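Local coordinates for beta-glucosidase (PDB 5M6G), which probably hydrolyses terminal, non-reducing beta-D-glucosyl residues to release beta-D-glucose, as a member of glycosyl hydrolase family 3, at residues R482-V487 against T523-L527. Residues are numbered along the deposited sequence; the frame is centred on the assembly and turned at random.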
loop_
_atom_site.group_PDB
_atom_site.type_symbol
_atom_site.label_atom_id
_atom_site.label_comp_id
_atom_site.label_asym_id
_atom_site.label_seq_id
_atom_site.Cartn_x
_atom_site.Cartn_y
_atom_site.Cartn_z
ATOM N N ARG A 482 7.237 21.727 20.005
ATOM C CA ARG A 482 7.797 20.538 19.368
ATOM C C ARG A 482 8.796 19.832 20.270
ATOM O O ARG A 482 8.816 18.598 20.338
ATOM C CB ARG A 482 8.466 20.896 18.045
ATOM C CG ARG A 482 9.192 19.695 17.415
ATOM C CD ARG A 482 9.606 19.984 15.991
ATOM N NE ARG A 482 10.524 18.972 15.473
ATOM C CZ ARG A 482 10.993 18.985 14.229
ATOM N NH1 ARG A 482 10.625 19.957 13.404
ATOM N NH2 ARG A 482 11.822 18.040 13.814
ATOM N N HIS A 483 9.620 20.598 20.987
ATOM C CA HIS A 483 10.721 20.045 21.762
ATOM C C HIS A 483 10.427 19.983 23.255
ATOM O O HIS A 483 11.343 19.730 24.047
ATOM C CB HIS A 483 11.995 20.850 21.501
ATOM C CG HIS A 483 12.455 20.791 20.076
ATOM N ND1 HIS A 483 13.284 19.797 19.602
ATOM C CD2 HIS A 483 12.179 21.588 19.016
ATOM C CE1 HIS A 483 13.511 19.993 18.317
ATOM N NE2 HIS A 483 12.852 21.072 17.936
ATOM N N GLY A 484 9.177 20.186 23.658
ATOM C CA GLY A 484 8.834 20.156 25.067
ATOM C C GLY A 484 9.192 21.407 25.841
ATOM O O GLY A 484 9.037 21.417 27.064
ATOM N N ASN A 485 9.660 22.460 25.171
ATOM C CA ASN A 485 10.090 23.663 25.873
ATOM C C ASN A 485 8.895 24.380 26.483
ATOM O O ASN A 485 7.870 24.574 25.825
ATOM C CB ASN A 485 10.838 24.595 24.922
ATOM C CG ASN A 485 12.181 24.040 24.514
ATOM O OD1 ASN A 485 12.825 23.335 25.282
ATOM N ND2 ASN A 485 12.607 24.349 23.303
ATOM N N GLY A 486 9.019 24.768 27.749
ATOM C CA GLY A 486 7.940 25.444 28.428
ATOM C C GLY A 486 7.077 24.544 29.279
ATOM O O GLY A 486 6.208 25.047 30.001
ATOM N N VAL A 487 7.280 23.230 29.214
ATOM C CA VAL A 487 6.540 22.341 30.096
ATOM C C VAL A 487 7.019 22.568 31.526
ATOM O O VAL A 487 8.191 22.878 31.769
ATOM C CB VAL A 487 6.702 20.868 29.674
ATOM C CG1 VAL A 487 8.108 20.343 29.999
ATOM C CG2 VAL A 487 5.640 20.003 30.336
ATOM N N THR A 523 13.184 15.194 23.957
ATOM C CA THR A 523 11.871 15.756 24.260
ATOM C C THR A 523 11.160 14.962 25.351
ATOM O O THR A 523 10.571 15.549 26.271
ATOM C CB THR A 523 11.030 15.817 22.989
ATOM O OG1 THR A 523 11.593 16.799 22.117
ATOM C CG2 THR A 523 9.591 16.208 23.312
ATOM N N ILE A 524 11.211 13.631 25.283
ATOM C CA ILE A 524 10.581 12.833 26.332
ATOM C C ILE A 524 11.264 13.081 27.673
ATOM O O ILE A 524 10.600 13.174 28.712
ATOM C CB ILE A 524 10.595 11.340 25.965
ATOM C CG1 ILE A 524 9.703 11.064 24.752
ATOM C CG2 ILE A 524 10.164 10.502 27.164
ATOM C CD1 ILE A 524 9.895 9.654 24.170
ATOM N N ALA A 525 12.596 13.190 27.676
ATOM C CA ALA A 525 13.308 13.434 28.930
ATOM C C ALA A 525 12.927 14.786 29.515
ATOM O O ALA A 525 12.721 14.916 30.730
ATOM C CB ALA A 525 14.818 13.347 28.709
ATOM N N LYS A 526 12.799 15.799 28.659
ATOM C CA LYS A 526 12.362 17.110 29.122
ATOM C C LYS A 526 10.973 17.042 29.746
ATOM O O LYS A 526 10.712 17.696 30.764
ATOM C CB LYS A 526 12.391 18.103 27.962
ATOM C CG LYS A 526 12.136 19.543 28.377
ATOM C CD LYS A 526 12.192 20.457 27.170
ATOM C CE LYS A 526 13.558 20.377 26.510
ATOM N NZ LYS A 526 14.606 20.940 27.404
ATOM N N LEU A 527 10.068 16.254 29.155
ATOM C CA LEU A 527 8.724 16.117 29.707
ATOM C C LEU A 527 8.739 15.341 31.014
ATOM O O LEU A 527 8.037 15.704 31.962
ATOM C CB LEU A 527 7.790 15.422 28.717
ATOM C CG LEU A 527 7.470 16.081 27.373
ATOM C CD1 LEU A 527 6.235 15.426 26.758
ATOM C CD2 LEU A 527 7.278 17.562 27.524
HETATM O O HOH W 1 10.687 16.843 19.608
#
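No direct hydrogen bond joins the loop 482-487 to the helical segment 523-527; van der Waals contact and one water hold them together. The backbones come closest at His483 and Thr523, whose CA atoms are 5.1 Å apart, with His483 CA only 3.4 Å from Thr523 OG1. A small side chain suits this point, and its hydroxyl has a polar use: it donates to a water 2.7 Å from OG1, and the same water donates to Arg482 O, also at 2.7 Å. The guanidinium of Arg482 pairs instead with Glu519, one turn earlier on the helix.

The apolar part centres on Leu527 CD2, which lies 3.8 Å from Val487 CG1 and 3.9 Å from Gly484 CA. Gly484 opens a type II turn that ends at Val487, closed by a weak hydrogen bond from Val487 N to Gly484 O (3.3 Å). The positive phi of Gly484 favours glycine, and a CB there would press on Leu527 and Lys526. Gly486, at the third position of the turn, has backbone angles that call for glycine.

Lys526 lays its methylenes along the loop carbonyls: CD is 3.3 Å from both His483 O and Gly484 O, and CE is 3.3 Å from Asn485 OD1. A long, flexible chain can cover this exposed edge.

Both segments belong to the C-terminal domain, far from the sorbitol pocket. The loop leads from edge strand 478-480 to strand 493-499, and packs beside helix 518-528. Val487 and Leu527 both reach Phe432 of strand 431-434, while Ile524, turned from the loop, packs on strands 493-499 and 534-539.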